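Local coordinates for protein ethylbenzene dehydrogenase alpha-subunit (Aromatoleum aromaticum, PDB 2IVF) that belongs to the molybdopterin oxidoreductase family and holds a molybdenum atom, the ligands MGD and MD1 and an iron/sulfur cluster, with a beta-subunit bound alongside, at residues A[308-313]-A[426-431]; A[433-438]-A[468-473]; A[525-530]-A[804-809]. One frame throughout, in Å; residues are numbered along the deposited sequence.

How the interactions relate
The three contacts are buried, but they differ in chemistry with their place in the fold. Interactions 1 and 2 share helix 425-437: the earlier turns cross helix 303-316 through aliphatic packing, and the later turn meets the loop after helix 454-467, where backbone oxygens and a serine enter. The two join where Leu310 CD2 lies 3.8 Å from Val435 CG2. Interaction 3, whose centre is about 25 Å from that of interaction 2, sets a helix start against a loop distant in sequence and combines methyl contacts with a water-bridged carboxylate. It still touches interaction 2, with Trp471 NE1 4.1 Å from Phe805 CZ.

Interaction 1 (A[308-313]-A[426-431]); sequences LGLSQV and SLIREL
Leu310 and Ile428 are the principal bumps in a helix-helix crossing, where helix 303-316 lies against helix 425-437 with the short segment axes 8.5 Å apart at closest and crossed at -57°. The second helix also rests on the parallel sheet of the domain: Leu427 and Leu431 pack on strand 294-296. The contact illustrates how two helices fit by complementary shape, through aliphatic contacts. Ile428 offers its CG2 branch, held anti to its own backbone N, to a hollow lined by Gly309, Leu310 and Val313. Gly309 has no side chain, and the methyl settles against its main chain, 3.9 Å from Gly309 C. Leu310 CD1 borders the same methyl, and Val313 CG2 lies more loosely, 4.4 Å from Ile428 CG2. In return, Leu310 drives its isobutyl group into the dip between Ile428 and Leu431. Its chi1 of -96°, well off a staggered value, swings CG over the backbone of the partner helix, so that Leu310 CG comes within 3.9 Å of Leu431 C. Leu310 CD1 and CD2 both face Leu431 CB from the same side, each 4.2 Å from it, while the rest of the Leu431 side chain turns away to the sheet. At the outer side Val313 CG1 reaches toward Arg429 O, and Pro414 of helix 414-421 touches Val313, Ile428 and Arg429. The Arg429 side chain runs outward to a salt bridge with Glu415. The fit is tightest at Leu310 CD1, which sits 3.3 Å from Ile428 O.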
loop_
_atom_site.group_PDB
_atom_site.type_symbol
_atom_site.label_atom_id
_atom_site.label_comp_id
_atom_site.label_asym_id
_atom_site.label_seq_id
_atom_site.Cartn_x
_atom_site.Cartn_y
_atom_site.Cartn_z
ATOM N N LEU A 308 -3.631 29.552 11.373
ATOM C CA LEU A 308 -3.993 30.872 11.842
ATOM C C LEU A 308 -2.701 31.729 12.034
ATOM O O LEU A 308 -2.692 32.942 11.815
ATOM C CB LEU A 308 -4.802 30.751 13.119
ATOM C CG LEU A 308 -6.188 30.102 12.929
ATOM C CD1 LEU A 308 -6.875 29.801 14.275
ATOM C CD2 LEU A 308 -7.087 31.010 12.063
ATOM N N GLY A 309 -1.630 31.106 12.489
ATOM C CA GLY A 309 -0.332 31.788 12.595
ATOM C C GLY A 309 0.109 32.325 11.245
ATOM O O GLY A 309 0.547 33.493 11.131
ATOM N N LEU A 310 -0.056 31.511 10.207
ATOM C CA LEU A 310 0.257 31.927 8.844
ATOM C C LEU A 310 -0.621 33.110 8.428
ATOM O O LEU A 310 -0.160 34.037 7.779
ATOM C CB LEU A 310 0.082 30.783 7.848
ATOM C CG LEU A 310 1.351 29.984 7.475
ATOM C CD1 LEU A 310 2.167 29.501 8.681
ATOM C CD2 LEU A 310 1.026 28.861 6.491
ATOM N N SER A 311 -1.905 33.051 8.764
ATOM C CA SER A 311 -2.809 34.123 8.409
ATOM C C SER A 311 -2.446 35.386 9.142
ATOM O O SER A 311 -2.525 36.475 8.577
ATOM C CB SER A 311 -4.232 33.741 8.748
ATOM O OG SER A 311 -4.597 32.560 8.061
ATOM N N GLN A 312 -2.068 35.257 10.423
ATOM C CA GLN A 312 -1.669 36.394 11.207
ATOM C C GLN A 312 -0.448 37.054 10.597
ATOM O O GLN A 312 -0.363 38.274 10.536
ATOM C CB GLN A 312 -1.393 36.000 12.654
ATOM C CG GLN A 312 -1.302 37.178 13.613
ATOM C CD GLN A 312 0.046 37.901 13.656
ATOM O OE1 GLN A 312 0.113 39.034 14.148
ATOM N NE2 GLN A 312 1.102 37.275 13.135
ATOM N N VAL A 313 0.470 36.244 10.106
ATOM C CA VAL A 313 1.665 36.761 9.438
ATOM C C VAL A 313 1.311 37.608 8.219
ATOM O O VAL A 313 1.772 38.748 8.089
ATOM C CB VAL A 313 2.628 35.645 9.091
ATOM C CG1 VAL A 313 3.750 36.136 8.116
ATOM C CG2 VAL A 313 3.220 35.070 10.344
ATOM N N SER A 426 10.083 30.393 13.426
ATOM C CA SER A 426 10.809 30.666 12.188
ATOM C C SER A 426 10.064 30.079 11.003
ATOM O O SER A 426 9.973 30.678 9.937
ATOM C CB SER A 426 12.242 30.122 12.275
ATOM O OG SER A 426 12.289 28.717 12.588
ATOM N N LEU A 427 9.528 28.892 11.203
ATOM C CA LEU A 427 8.847 28.166 10.144
ATOM C C LEU A 427 7.430 28.706 9.886
ATOM O O LEU A 427 6.954 28.743 8.758
ATOM C CB LEU A 427 8.829 26.677 10.530
ATOM C CG LEU A 427 8.458 25.641 9.499
ATOM C CD1 LEU A 427 9.142 25.934 8.102
ATOM C CD2 LEU A 427 8.769 24.228 10.009
ATOM N N ILE A 428 6.738 29.079 10.946
ATOM C CA ILE A 428 5.463 29.774 10.821
ATOM C C ILE A 428 5.647 31.070 9.997
ATOM O O ILE A 428 4.914 31.323 9.015
ATOM C CB ILE A 428 4.889 30.097 12.191
ATOM C CG1 ILE A 428 4.525 28.785 12.926
ATOM C CG2 ILE A 428 3.683 31.084 12.031
ATOM C CD1 ILE A 428 3.873 28.964 14.385
ATOM N N ARG A 429 6.654 31.859 10.356
ATOM C CA ARG A 429 6.882 33.128 9.661
ATOM C C ARG A 429 7.337 32.894 8.225
ATOM O O ARG A 429 6.827 33.544 7.304
ATOM C CB ARG A 429 7.866 34.009 10.420
ATOM C CG ARG A 429 7.685 35.499 10.114
ATOM C CD ARG A 429 8.289 36.393 11.147
ATOM N NE ARG A 429 7.440 36.689 12.292
ATOM C CZ ARG A 429 7.835 36.608 13.566
ATOM N NH1 ARG A 429 9.060 36.183 13.907
ATOM N NH2 ARG A 429 6.979 36.937 14.522
ATOM N N GLU A 430 8.265 31.952 8.016
ATOM C CA GLU A 430 8.702 31.624 6.658
ATOM C C GLU A 430 7.568 31.176 5.737
ATOM O O GLU A 430 7.458 31.643 4.605
ATOM C CB GLU A 430 9.745 30.517 6.664
ATOM C CG GLU A 430 10.287 30.192 5.273
ATOM C CD GLU A 430 11.361 29.103 5.330
ATOM O OE1 GLU A 430 12.128 29.108 6.318
ATOM O OE2 GLU A 430 11.383 28.278 4.407
ATOM N N LEU A 431 6.751 30.249 6.218
ATOM C CA LEU A 431 5.651 29.755 5.440
ATOM C C LEU A 431 4.504 30.758 5.278
ATOM O O LEU A 431 3.824 30.748 4.237
ATOM C CB LEU A 431 5.161 28.408 5.969
ATOM C CG LEU A 431 6.165 27.261 5.740
ATOM C CD1 LEU A 431 5.795 25.929 6.495
ATOM C CD2 LEU A 431 6.395 26.986 4.213
#

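Interaction 2 (A[433-438]-A[468-473]); sequences RKVAKK and SGNWGK
Ser468 OG is hydrogen-bonded to the carbonyls of Ala464 and Met465 in the last turn of helix 454-467, and from that tether it touches Val435, with CG1 only 3.4 Å away. A chi1 of 55° puts this OG between the backbone N and the carbonyl carbon. CB points toward the other segment, and Ser468 CB lies 3.2 Å from Val435 O and 3.8 Å from Ala436 CA; the backbones come close, 4.5 Å between Ala436 CA and Ser468 CA. Asn470 also points its CB toward segment 433-438, bringing its amide group beside the carbonyls of Val435 and Lys438. Met314 of helix 303-316 packs on both Ala436 and Ser468. The loop is braced from within: Lys473 NZ donates to Gly469 O over 2.8 Å, in the carbonyl plane on a lone pair, at a C=O...N angle of 139°. Gly469 has positive phi, 64°, and two bonds run back into the last turn: a Schellman motif ends helix 454-467 just where the chain meets residues 435-438.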
loop_
_atom_site.group_PDB
_atom_site.type_symbol
_atom_site.label_atom_id
_atom_site.label_comp_id
_atom_site.label_asym_id
_atom_site.label_seq_id
_atom_site.Cartn_x
_atom_site.Cartn_y
_atom_site.Cartn_z
ATOM N N ARG A 433 4.970 33.918 4.834
ATOM C CA ARG A 433 5.444 34.787 3.795
ATOM C C ARG A 433 5.402 34.087 2.446
ATOM O O ARG A 433 5.071 34.715 1.427
ATOM C CB ARG A 433 6.858 35.302 4.125
ATOM C CG ARG A 433 6.855 36.177 5.365
ATOM C CD ARG A 433 8.236 36.477 5.853
ATOM N NE ARG A 433 8.222 37.523 6.872
ATOM C CZ ARG A 433 9.310 37.962 7.492
ATOM N NH1 ARG A 433 10.503 37.408 7.245
ATOM N NH2 ARG A 433 9.190 38.922 8.403
ATOM N N LYS A 434 5.706 32.792 2.427
ATOM C CA LYS A 434 5.739 32.060 1.189
ATOM C C LYS A 434 4.371 31.820 0.618
ATOM O O LYS A 434 4.192 31.921 -0.578
ATOM C CB LYS A 434 6.463 30.733 1.346
ATOM C CG LYS A 434 7.946 30.939 1.482
ATOM C CD LYS A 434 8.739 29.684 1.648
ATOM C CE LYS A 434 10.250 29.958 1.486
ATOM N NZ LYS A 434 11.029 28.739 1.774
ATOM N N VAL A 435 3.423 31.455 1.473
ATOM C CA VAL A 435 2.053 31.234 1.016
ATOM C C VAL A 435 1.501 32.501 0.331
ATOM O O VAL A 435 0.788 32.422 -0.671
ATOM C CB VAL A 435 1.145 30.833 2.204
ATOM C CG1 VAL A 435 -0.300 30.792 1.784
ATOM C CG2 VAL A 435 1.549 29.431 2.723
ATOM N N ALA A 436 1.799 33.659 0.891
ATOM C CA ALA A 436 1.317 34.940 0.326
ATOM C C ALA A 436 1.875 35.240 -1.036
ATOM O O ALA A 436 1.277 36.003 -1.777
ATOM C CB ALA A 436 1.617 36.097 1.260
ATOM N N LYS A 437 3.035 34.678 -1.362
ATOM C CA LYS A 437 3.713 35.033 -2.616
ATOM C C LYS A 437 3.813 33.898 -3.627
ATOM O O LYS A 437 4.334 34.094 -4.709
ATOM C CB LYS A 437 5.128 35.525 -2.292
ATOM C CG LYS A 437 6.086 34.447 -1.964
ATOM C CD LYS A 437 7.574 34.919 -2.071
ATOM C CE LYS A 437 8.007 35.547 -0.767
ATOM N NZ LYS A 437 9.437 35.191 -0.383
ATOM N N LYS A 438 3.351 32.707 -3.257
ATOM C CA LYS A 438 3.521 31.516 -4.072
ATOM C C LYS A 438 2.192 30.928 -4.434
ATOM O O LYS A 438 1.275 30.880 -3.603
ATOM C CB LYS A 438 4.349 30.441 -3.366
ATOM C CG LYS A 438 5.805 30.862 -3.221
ATOM C CD LYS A 438 6.678 29.722 -2.772
ATOM C CE LYS A 438 8.073 30.209 -2.378
ATOM N NZ LYS A 438 8.581 31.087 -3.461
ATOM N N SER A 468 -4.175 34.663 0.676
ATOM C CA SER A 468 -3.114 34.638 -0.337
ATOM C C SER A 468 -3.658 34.539 -1.771
ATOM O O SER A 468 -2.893 34.477 -2.720
ATOM C CB SER A 468 -2.168 33.491 -0.045
ATOM O OG SER A 468 -2.835 32.231 0.042
ATOM N N GLY A 469 -4.979 34.556 -1.922
ATOM C CA GLY A 469 -5.599 34.434 -3.238
ATOM C C GLY A 469 -5.335 33.101 -3.909
ATOM O O GLY A 469 -5.290 33.025 -5.143
ATOM N N ASN A 470 -5.223 32.043 -3.115
ATOM C CA ASN A 470 -4.811 30.739 -3.654
ATOM C C ASN A 470 -5.986 29.781 -3.884
ATOM O O ASN A 470 -6.006 28.642 -3.402
ATOM C CB ASN A 470 -3.707 30.115 -2.761
ATOM C CG ASN A 470 -2.334 30.510 -3.198
ATOM O OD1 ASN A 470 -1.509 31.023 -2.393
ATOM N ND2 ASN A 470 -2.052 30.274 -4.465
ATOM N N TRP A 471 -6.950 30.247 -4.674
ATOM C CA TRP A 471 -7.930 29.326 -5.274
ATOM C C TRP A 471 -8.459 29.843 -6.574
ATOM O O TRP A 471 -8.293 31.026 -6.897
ATOM C CB TRP A 471 -9.022 28.884 -4.273
ATOM C CG TRP A 471 -10.055 29.905 -3.930
ATOM C CD1 TRP A 471 -10.918 30.519 -4.797
ATOM C CD2 TRP A 471 -10.398 30.359 -2.617
ATOM N NE1 TRP A 471 -11.756 31.344 -4.091
ATOM C CE2 TRP A 471 -11.464 31.253 -2.750
ATOM C CE3 TRP A 471 -9.893 30.093 -1.336
ATOM C CZ2 TRP A 471 -12.026 31.918 -1.657
ATOM C CZ3 TRP A 471 -10.464 30.711 -0.243
ATOM C CH2 TRP A 471 -11.518 31.631 -0.403
ATOM N N GLY A 472 -9.031 28.918 -7.347
ATOM C CA GLY A 472 -9.595 29.220 -8.629
ATOM C C GLY A 472 -8.604 29.449 -9.744
ATOM O O GLY A 472 -8.980 29.930 -10.815
ATOM N N LYS A 473 -7.363 29.019 -9.502
ATOM C CA LYS A 473 -6.249 29.277 -10.399
ATOM C C LYS A 473 -5.458 27.999 -10.657
ATOM O O LYS A 473 -5.443 27.048 -9.835
ATOM C CB LYS A 473 -5.337 30.332 -9.786
ATOM C CG LYS A 473 -5.996 31.658 -9.485
ATOM C CD LYS A 473 -5.095 32.493 -8.538
ATOM C CE LYS A 473 -5.766 33.836 -8.265
ATOM N NZ LYS A 473 -4.982 34.680 -7.337
#

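Interaction 3 (A[525-530]-A[804-809]); sequences TDEMGN and VFPTHT
Thr525 and Val804 meet methyl to methyl because of their first torsions: chi1 of 58° puts Thr525 OG1 between the backbone N and the carbonyl carbon and CG2 anti to that carbon, while in Val804, with CG1 anti to the carbonyl carbon (chi1 -65°), it is CG2 that stands between backbone N and carbonyl carbon. Thr525 CG2 thus comes 3.6 Å from Val804 CG2. Met528 reaches the same valine by another route. Its chain is extended beyond CG and crosses Val804 at about a right angle; with chi3 at -163°, Met528 CE rests 3.7 Å from Val804 CG2. CE also lies near Phe805 O, and nearer its backbone, Met528 CG packs against Pro806 CB. Pro806, the centre of an inverse gamma turn, presents CG and CD to Glu527, whose side chain crosses it at about a right angle. The carboxylate lies against these carbons, with Glu527 OE1 3.5 Å from Pro806 CG.

The helix start is a worked example of a capping box with an unusual partner. Thr525, at the N-cap, accepts weakly from Met528 N at OG1, and Met528 SD in turn takes a weak bond from Thr525 N at 3.5 Å. The same OG1 donates to a water 2.7 Å away. That water donates in turn to Glu527 OE2, at 2.7 Å, and to Val804 O, at 2.9 Å, linking helix 526-540 to the loop 804-809. Glu527 OE1 forms a salt bridge with Lys234. With a lysine on one oxygen and a water donating to the other, the buried carboxylate is probably stabilised as an anion, even with its flank against an apolar proline ring.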
loop_
_atom_site.group_PDB
_atom_site.type_symbol
_atom_site.label_atom_id
_atom_site.label_comp_id
_atom_site.label_asym_id
_atom_site.label_seq_id
_atom_site.Cartn_x
_atom_site.Cartn_y
_atom_site.Cartn_z
ATOM N N THR A 525 -28.104 29.920 -8.174
ATOM C CA THR A 525 -27.342 29.298 -9.265
ATOM C C THR A 525 -27.743 27.846 -9.480
ATOM O O THR A 525 -28.394 27.206 -8.639
ATOM C CB THR A 525 -25.856 29.303 -8.960
ATOM O OG1 THR A 525 -25.642 28.603 -7.731
ATOM C CG2 THR A 525 -25.323 30.726 -8.829
ATOM N N ASP A 526 -27.313 27.309 -10.615
ATOM C CA ASP A 526 -27.490 25.887 -10.895
ATOM C C ASP A 526 -26.986 25.032 -9.740
ATOM O O ASP A 526 -27.627 24.043 -9.339
ATOM C CB ASP A 526 -26.809 25.505 -12.221
ATOM C CG ASP A 526 -25.395 26.096 -12.373
ATOM O OD1 ASP A 526 -24.712 26.439 -11.384
ATOM O OD2 ASP A 526 -24.969 26.225 -13.532
ATOM N N GLU A 527 -25.845 25.440 -9.191
ATOM C CA GLU A 527 -25.195 24.701 -8.117
ATOM C C GLU A 527 -26.143 24.569 -6.934
ATOM O O GLU A 527 -26.250 23.516 -6.314
ATOM C CB GLU A 527 -23.916 25.422 -7.695
ATOM C CG GLU A 527 -23.206 24.746 -6.552
ATOM C CD GLU A 527 -21.844 25.308 -6.242
ATOM O OE1 GLU A 527 -21.110 24.593 -5.513
ATOM O OE2 GLU A 527 -21.517 26.430 -6.706
ATOM N N MET A 528 -26.889 25.633 -6.678
ATOM C CA MET A 528 -27.848 25.668 -5.571
ATOM C C MET A 528 -29.092 24.819 -5.860
ATOM O O MET A 528 -29.611 24.108 -4.978
ATOM C CB MET A 528 -28.245 27.110 -5.314
ATOM C CG MET A 528 -27.081 27.947 -4.816
ATOM S SD MET A 528 -27.501 29.674 -4.706
ATOM C CE MET A 528 -25.877 30.388 -4.612
ATOM N N GLY A 529 -29.550 24.867 -7.098
ATOM C CA GLY A 529 -30.660 24.028 -7.532
ATOM C C GLY A 529 -30.296 22.569 -7.365
ATOM O O GLY A 529 -31.104 21.763 -6.893
ATOM N N ASN A 530 -29.078 22.226 -7.753
ATOM C CA ASN A 530 -28.583 20.841 -7.629
ATOM C C ASN A 530 -28.511 20.344 -6.173
ATOM O O ASN A 530 -28.910 19.211 -5.873
ATOM C CB ASN A 530 -27.247 20.709 -8.345
ATOM C CG ASN A 530 -26.581 19.379 -8.089
ATOM O OD1 ASN A 530 -25.737 19.237 -7.188
ATOM N ND2 ASN A 530 -26.983 18.375 -8.866
ATOM N N VAL A 804 -21.038 33.222 -7.465
ATOM C CA VAL A 804 -21.319 33.158 -6.032
ATOM C C VAL A 804 -21.147 31.741 -5.493
ATOM O O VAL A 804 -21.181 30.747 -6.251
ATOM C CB VAL A 804 -22.754 33.717 -5.685
ATOM C CG1 VAL A 804 -22.845 35.231 -6.005
ATOM C CG2 VAL A 804 -23.879 32.962 -6.412
ATOM N N PHE A 805 -20.970 31.653 -4.177
ATOM C CA PHE A 805 -20.832 30.390 -3.501
ATOM C C PHE A 805 -22.156 30.032 -2.881
ATOM O O PHE A 805 -22.913 30.927 -2.483
ATOM C CB PHE A 805 -19.810 30.501 -2.375
ATOM C CG PHE A 805 -18.420 30.613 -2.837
ATOM C CD1 PHE A 805 -17.897 31.839 -3.226
ATOM C CD2 PHE A 805 -17.629 29.496 -2.886
ATOM C CE1 PHE A 805 -16.564 31.937 -3.629
ATOM C CE2 PHE A 805 -16.324 29.569 -3.303
ATOM C CZ PHE A 805 -15.790 30.794 -3.666
ATOM N N PRO A 806 -22.457 28.717 -2.799
ATOM C CA PRO A 806 -23.725 28.342 -2.188
ATOM C C PRO A 806 -23.687 28.372 -0.644
ATOM O O PRO A 806 -23.816 27.326 0.026
ATOM C CB PRO A 806 -23.959 26.954 -2.756
ATOM C CG PRO A 806 -22.560 26.373 -2.824
ATOM C CD PRO A 806 -21.715 27.530 -3.301
ATOM N N THR A 807 -23.521 29.574 -0.098
ATOM C CA THR A 807 -23.382 29.781 1.336
ATOM C C THR A 807 -24.373 30.881 1.782
ATOM O O THR A 807 -24.886 31.625 0.962
ATOM C CB THR A 807 -21.961 30.258 1.736
ATOM O OG1 THR A 807 -21.639 31.488 1.080
ATOM C CG2 THR A 807 -20.894 29.246 1.470
ATOM N N HIS A 808 -24.632 30.941 3.087
ATOM C CA HIS A 808 -25.359 32.030 3.737
ATOM C C HIS A 808 -25.038 33.428 3.161
ATOM O O HIS A 808 -25.958 34.188 2.787
ATOM C CB HIS A 808 -25.024 32.000 5.220
ATOM C CG HIS A 808 -25.914 32.848 6.071
ATOM N ND1 HIS A 808 -27.264 32.598 6.221
ATOM C CD2 HIS A 808 -25.643 33.932 6.845
ATOM C CE1 HIS A 808 -27.788 33.497 7.039
ATOM N NE2 HIS A 808 -26.823 34.311 7.442
ATOM N N THR A 809 -23.753 33.750 3.136
ATOM C CA THR A 809 -23.218 35.047 2.672
ATOM C C THR A 809 -23.007 35.160 1.169
ATOM O O THR A 809 -22.635 36.246 0.665
ATOM C CB THR A 809 -21.855 35.342 3.303
ATOM O OG1 THR A 809 -20.911 34.323 2.934
ATOM C CG2 THR A 809 -21.966 35.466 4.832
HETATM O O HOH W 1 -23.044 28.619 -6.958
#